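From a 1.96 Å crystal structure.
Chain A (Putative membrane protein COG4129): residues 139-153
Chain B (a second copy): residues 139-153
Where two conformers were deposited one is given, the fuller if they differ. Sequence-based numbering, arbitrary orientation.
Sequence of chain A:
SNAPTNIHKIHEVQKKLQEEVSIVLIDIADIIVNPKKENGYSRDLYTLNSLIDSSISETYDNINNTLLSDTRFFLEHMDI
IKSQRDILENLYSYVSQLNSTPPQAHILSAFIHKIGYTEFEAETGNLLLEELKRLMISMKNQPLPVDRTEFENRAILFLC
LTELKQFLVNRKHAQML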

# COMPACT_ATOMS: atom_id res chain seq x y z
N MSE A 139 -6.02 -10.05 16.73
CA MSE A 139 -7.25 -9.80 15.99
C MSE A 139 -7.75 -11.07 15.31
O MSE A 139 -8.96 -11.32 15.27
CB MSE A 139 -7.08 -8.70 14.95
CG MSE A 139 -7.19 -7.28 15.49
SE MSE A 139 -7.05 -6.08 13.98
CE MSE A 139 -8.55 -6.85 12.97
N LYS A 140 -6.83 -11.87 14.79
CA LYS A 140 -7.18 -13.10 14.08
C LYS A 140 -7.76 -14.13 15.03
O LYS A 140 -8.63 -14.92 14.64
CB LYS A 140 -5.98 -13.69 13.34
CG LYS A 140 -6.37 -14.77 12.32
CD LYS A 140 -5.19 -15.60 11.82
CE LYS A 140 -5.04 -16.92 12.58
NZ LYS A 140 -4.23 -17.90 11.78
N ASN A 141 -7.29 -14.12 16.27
CA ASN A 141 -7.65 -15.17 17.24
C ASN A 141 -8.80 -14.82 18.18
O ASN A 141 -9.03 -15.49 19.18
CB ASN A 141 -6.39 -15.64 17.99
CG ASN A 141 -5.46 -16.48 17.11
OD1 ASN A 141 -5.68 -16.65 15.90
ND2 ASN A 141 -4.43 -17.04 17.73
N GLN A 142 -9.53 -13.77 17.81
CA GLN A 142 -10.71 -13.25 18.50
C GLN A 142 -11.96 -14.08 18.18
O GLN A 142 -11.97 -14.81 17.18
CB GLN A 142 -10.94 -11.86 17.95
CG GLN A 142 -11.18 -10.80 18.96
CD GLN A 142 -11.51 -9.50 18.29
OE1 GLN A 142 -10.87 -9.11 17.30
NE2 GLN A 142 -12.51 -8.81 18.81
N PRO A 143 -13.03 -13.98 19.02
CA PRO A 143 -14.35 -14.53 18.70
C PRO A 143 -14.82 -14.14 17.31
O PRO A 143 -14.71 -12.98 16.93
CB PRO A 143 -15.26 -13.88 19.74
CG PRO A 143 -14.38 -13.74 20.94
CD PRO A 143 -12.97 -13.52 20.43
N LEU A 144 -15.35 -15.12 16.56
CA LEU A 144 -15.88 -14.91 15.21
C LEU A 144 -16.95 -13.81 15.19
O LEU A 144 -17.59 -13.57 16.22
CB LEU A 144 -16.44 -16.22 14.65
CG LEU A 144 -15.47 -17.22 14.00
CD1 LEU A 144 -14.36 -17.62 14.95
CD2 LEU A 144 -16.21 -18.45 13.50
N PRO A 145 -17.13 -13.13 14.04
CA PRO A 145 -18.14 -12.06 13.95
C PRO A 145 -19.57 -12.58 14.03
O PRO A 145 -19.88 -13.61 13.44
CB PRO A 145 -17.89 -11.44 12.56
CG PRO A 145 -16.56 -11.91 12.15
CD PRO A 145 -16.39 -13.25 12.76
N VAL A 146 -20.42 -11.85 14.75
CA VAL A 146 -21.83 -12.22 14.98
C VAL A 146 -22.66 -11.90 13.73
O VAL A 146 -23.65 -12.59 13.44
CB VAL A 146 -22.41 -11.46 16.20
CG1 VAL A 146 -23.84 -11.90 16.48
CG2 VAL A 146 -21.55 -11.68 17.44
N ASP A 147 -22.25 -10.86 13.00
CA ASP A 147 -22.96 -10.43 11.79
C ASP A 147 -22.05 -9.88 10.69
O ASP A 147 -20.82 -9.84 10.85
CB ASP A 147 -24.12 -9.46 12.11
CG ASP A 147 -23.67 -8.14 12.74
OD1 ASP A 147 -22.54 -7.66 12.52
OD2 ASP A 147 -24.49 -7.56 13.47
N ARG A 148 -22.66 -9.47 9.58
CA ARG A 148 -21.95 -8.91 8.43
C ARG A 148 -21.26 -7.60 8.76
O ARG A 148 -20.10 -7.39 8.38
CB ARG A 148 -22.91 -8.70 7.25
CG ARG A 148 -22.37 -7.74 6.19
CD ARG A 148 -23.36 -7.56 5.04
NE ARG A 148 -22.96 -6.50 4.11
CZ ARG A 148 -23.10 -5.20 4.34
NH1 ARG A 148 -23.61 -4.77 5.50
NH2 ARG A 148 -22.73 -4.32 3.42
N THR A 149 -21.96 -6.72 9.46
CA THR A 149 -21.38 -5.45 9.88
C THR A 149 -20.10 -5.68 10.66
O THR A 149 -19.09 -5.02 10.42
CB THR A 149 -22.36 -4.62 10.74
OG1 THR A 149 -23.59 -4.45 10.03
CG2 THR A 149 -21.76 -3.25 11.06
N GLU A 150 -20.14 -6.64 11.58
CA GLU A 150 -18.99 -6.97 12.42
C GLU A 150 -17.85 -7.56 11.58
O GLU A 150 -16.71 -7.16 11.73
CB GLU A 150 -19.41 -7.95 13.48
CG GLU A 150 -18.49 -8.11 14.66
CD GLU A 150 -19.14 -9.01 15.70
OE1 GLU A 150 -20.38 -9.20 15.62
OE2 GLU A 150 -18.45 -9.55 16.59
N PHE A 151 -18.18 -8.50 10.70
CA PHE A 151 -17.20 -9.05 9.76
C PHE A 151 -16.48 -7.94 8.99
O PHE A 151 -15.25 -7.91 8.93
CB PHE A 151 -17.88 -10.03 8.80
CG PHE A 151 -16.96 -10.62 7.76
CD1 PHE A 151 -16.30 -11.82 8.00
CD2 PHE A 151 -16.80 -9.98 6.52
CE1 PHE A 151 -15.47 -12.39 7.00
CE2 PHE A 151 -15.98 -10.51 5.54
CZ PHE A 151 -15.31 -11.72 5.77
N GLU A 152 -17.25 -7.00 8.44
CA GLU A 152 -16.66 -5.91 7.65
C GLU A 152 -15.77 -4.99 8.47
O GLU A 152 -14.73 -4.54 7.98
CB GLU A 152 -17.71 -5.13 6.86
CG GLU A 152 -18.53 -6.01 5.88
CD GLU A 152 -19.45 -5.21 4.96
OE1 GLU A 152 -19.45 -3.96 5.00
OE2 GLU A 152 -20.17 -5.84 4.16
N ASN A 153 -16.20 -4.65 9.69
CA ASN A 153 -15.47 -3.72 10.56
C ASN A 153 -14.12 -4.31 10.89
O ASN A 153 -13.12 -3.60 10.98
CB ASN A 153 -16.22 -3.47 11.86
CG ASN A 153 -17.22 -2.34 11.75
OD1 ASN A 153 -16.85 -1.17 11.62
ND2 ASN A 153 -18.50 -2.69 11.82
N MSE B 139 -20.13 -12.71 -2.76
CA MSE B 139 -19.49 -13.19 -1.56
C MSE B 139 -20.17 -12.63 -0.32
O MSE B 139 -20.35 -13.36 0.65
CB MSE B 139 -17.98 -12.91 -1.55
CG MSE B 139 -17.56 -11.59 -0.93
SE MSE B 139 -15.70 -11.71 -0.41
CE MSE B 139 -15.26 -13.31 -1.45
N LYS B 140 -20.58 -11.36 -0.37
CA LYS B 140 -21.19 -10.71 0.81
C LYS B 140 -22.53 -11.33 1.15
O LYS B 140 -23.03 -11.18 2.27
CB LYS B 140 -21.40 -9.20 0.63
CG LYS B 140 -20.19 -8.29 0.99
CD LYS B 140 -19.36 -8.73 2.22
CE LYS B 140 -20.10 -8.60 3.54
NZ LYS B 140 -19.53 -9.53 4.55
N ASN B 141 -23.12 -12.02 0.18
CA ASN B 141 -24.44 -12.62 0.35
C ASN B 141 -24.40 -14.08 0.77
O ASN B 141 -25.45 -14.71 0.92
CB ASN B 141 -25.30 -12.37 -0.90
CG ASN B 141 -25.95 -10.99 -0.88
OD1 ASN B 141 -25.87 -10.28 0.12
ND2 ASN B 141 -26.61 -10.62 -1.97
N GLN B 142 -23.19 -14.59 0.98
CA GLN B 142 -22.95 -15.89 1.61
C GLN B 142 -23.35 -15.87 3.08
O GLN B 142 -23.23 -14.83 3.74
CB GLN B 142 -21.47 -16.25 1.51
CG GLN B 142 -21.03 -16.84 0.20
CD GLN B 142 -19.57 -17.25 0.22
OE1 GLN B 142 -18.67 -16.40 0.16
NE2 GLN B 142 -19.31 -18.55 0.29
N PRO B 143 -23.82 -17.02 3.62
CA PRO B 143 -24.14 -17.10 5.04
C PRO B 143 -22.88 -16.96 5.88
O PRO B 143 -21.80 -17.40 5.46
CB PRO B 143 -24.71 -18.51 5.20
CG PRO B 143 -25.00 -18.99 3.83
CD PRO B 143 -24.04 -18.30 2.93
N LEU B 144 -23.01 -16.37 7.06
CA LEU B 144 -21.88 -16.18 7.97
C LEU B 144 -20.97 -17.41 8.05
O LEU B 144 -21.44 -18.54 8.00
CB LEU B 144 -22.40 -15.80 9.36
CG LEU B 144 -22.91 -14.38 9.57
CD1 LEU B 144 -23.96 -14.31 10.67
CD2 LEU B 144 -21.75 -13.43 9.87
N PRO B 145 -19.65 -17.19 8.20
CA PRO B 145 -18.69 -18.30 8.34
C PRO B 145 -18.88 -19.10 9.64
O PRO B 145 -18.66 -18.57 10.74
CB PRO B 145 -17.34 -17.59 8.36
CG PRO B 145 -17.59 -16.20 7.85
CD PRO B 145 -18.99 -15.88 8.23
N VAL B 146 -19.29 -20.35 9.50
CA VAL B 146 -19.57 -21.22 10.65
C VAL B 146 -18.28 -21.63 11.36
O VAL B 146 -18.07 -21.31 12.52
CB VAL B 146 -20.36 -22.44 10.21
N ASP B 147 -17.42 -22.34 10.65
CA ASP B 147 -16.14 -22.78 11.17
C ASP B 147 -15.17 -21.60 11.31
O ASP B 147 -15.36 -20.57 10.67
CB ASP B 147 -15.54 -23.80 10.20
CG ASP B 147 -14.64 -24.81 10.89
OD1 ASP B 147 -13.98 -24.45 11.89
OD2 ASP B 147 -14.60 -25.97 10.41
N ARG B 148 -14.15 -21.77 12.15
CA ARG B 148 -13.01 -20.85 12.14
C ARG B 148 -12.23 -20.95 10.81
O ARG B 148 -11.91 -19.93 10.19
CB ARG B 148 -12.07 -21.09 13.33
CG ARG B 148 -10.83 -20.17 13.31
CD ARG B 148 -10.08 -20.19 14.61
NE ARG B 148 -10.83 -19.51 15.66
CZ ARG B 148 -10.71 -18.23 15.97
NH1 ARG B 148 -9.86 -17.45 15.32
NH2 ARG B 148 -11.45 -17.72 16.94
N THR B 149 -11.94 -22.18 10.37
CA THR B 149 -11.22 -22.41 9.12
C THR B 149 -11.93 -21.71 7.95
O THR B 149 -11.28 -21.25 6.99
CB THR B 149 -10.97 -23.93 8.82
OG1 THR B 149 -10.08 -24.08 7.71
CG2 THR B 149 -12.26 -24.67 8.53
N GLU B 150 -13.25 -21.58 8.07
CA GLU B 150 -14.07 -20.97 7.04
C GLU B 150 -14.06 -19.46 7.13
O GLU B 150 -13.98 -18.77 6.11
CB GLU B 150 -15.50 -21.48 7.10
CG GLU B 150 -16.25 -21.29 5.79
CD GLU B 150 -17.75 -21.38 5.95
OE1 GLU B 150 -18.24 -21.55 7.10
OE2 GLU B 150 -18.44 -21.28 4.92
N PHE B 151 -14.16 -18.94 8.35
CA PHE B 151 -14.08 -17.52 8.57
C PHE B 151 -12.74 -17.01 8.06
O PHE B 151 -12.66 -15.93 7.48
CB PHE B 151 -14.26 -17.17 10.05
CG PHE B 151 -13.54 -15.92 10.45
CD1 PHE B 151 -14.14 -14.69 10.27
CD2 PHE B 151 -12.24 -15.98 10.95
CE1 PHE B 151 -13.46 -13.53 10.59
CE2 PHE B 151 -11.56 -14.84 11.28
CZ PHE B 151 -12.17 -13.60 11.10
N GLU B 152 -11.68 -17.77 8.33
CA GLU B 152 -10.33 -17.41 7.95
C GLU B 152 -10.19 -17.38 6.42
O GLU B 152 -9.58 -16.47 5.87
CB GLU B 152 -9.33 -18.36 8.58
CG GLU B 152 -9.13 -18.15 10.09
CD GLU B 152 -7.97 -18.96 10.67
OE1 GLU B 152 -7.12 -19.45 9.89
OE2 GLU B 152 -7.88 -19.09 11.92
N ASN B 153 -10.74 -18.38 5.73
CA ASN B 153 -10.72 -18.34 4.25
C ASN B 153 -11.55 -17.18 3.69
O ASN B 153 -11.10 -16.47 2.79
CB ASN B 153 -11.19 -19.65 3.65
CG ASN B 153 -10.18 -20.77 3.80
OD1 ASN B 153 -8.98 -20.53 4.03
ND2 ASN B 153 -10.66 -22.00 3.67

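The contact joins two copies of one segment, yet its hydrogen bonds run one way. R148(B) donates to two backbone carbonyls of chain A, while R148(A) makes no hydrogen bond to the chain B stretch. The R148(B) bond from NH2 to Q142(A) O is 3.0 Å long. The bond from R148(B) NH1 to K140(A) O is 2.9 Å, but its angle is poor and it is weak. Both oxygens lie at the edge of the guanidinium, near its plane, where its N-H groups point. K140(A) is the last helical residue before N141(A) leaves helical phi/psi, and Q142(A) lies in the loop beyond. An arginine suits this place because its two terminal nitrogens can serve two carbonyls at once. The CA-to-CB bond of R148(B) points sideways, and the long chain, with chi3 in m, brings the guanidinium to chain A. L144(A) covers one face of that group, with L144(A) CD1 3.5 Å from R148(B) NH2.

R148(A) behaves differently. R148(A) NE lies 2.9 Å from E152(A) OE2 in a salt bridge within its own helix, though the place of that oxygen is less sure because it sits too close to a neighbour in the model. The oxygen sits well out of the guanidinium plane, so the pairing is one of charge only. Across the contact, R148(A) CG packs 3.6 Å from K140(B) CE.

At the middle, the two phenylalanines meet. Both CA-to-CB bonds point toward the other stretch and both chi1 angles are t. F151(A) CD1 comes within 4.2 Å of F151(B) CE1, at an oblique approach. Both residues are buried, and their flat apolar rings fill space without needing polar partners. Prolines add to this apolar patch: P145(A) CD is 3.7 Å from F151(B) CD1, and P145(B) CG is 4.4 Å from F151(A) CE1.

The leucines pack against the turns that lead into the opposing helices. L144(A) CD2 lies 3.5 Å from V146(B) O and 3.6 Å from D147(B) O. L144(B) CD1 lies 3.3 Å from V146(A) O, and L144(B) CD2 is 3.7 Å from D147(A) C. The branched side chains bring methyl groups close to this backbone. L144(A) CG also lies 4.1 Å from F151(B) CB.

Lysine and glutamate pair in both directions. K140(A) NZ is 3.8 Å from E152(B) OE1, a long salt bridge. The reciprocal pair, K140(B) NZ to E152(A) OE2, is also long at 3.8 Å, and involves the same less certain oxygen. The lysines differ in shape: K140(A) has chi1 and chi2 in t, whereas K140(B) has chi1 to chi3 in m. K140(B) NZ also approaches F151(A) CD2 at 3.4 Å.

Each helix start is held locally. D147(A) OD1 accepts from E150(A) N at 2.8 Å, a capping bond. D147(B) OD1 caps T149(B) N at 3.4 Å, weakly. Altogether the two stretches bury 819 Å², both sides summed.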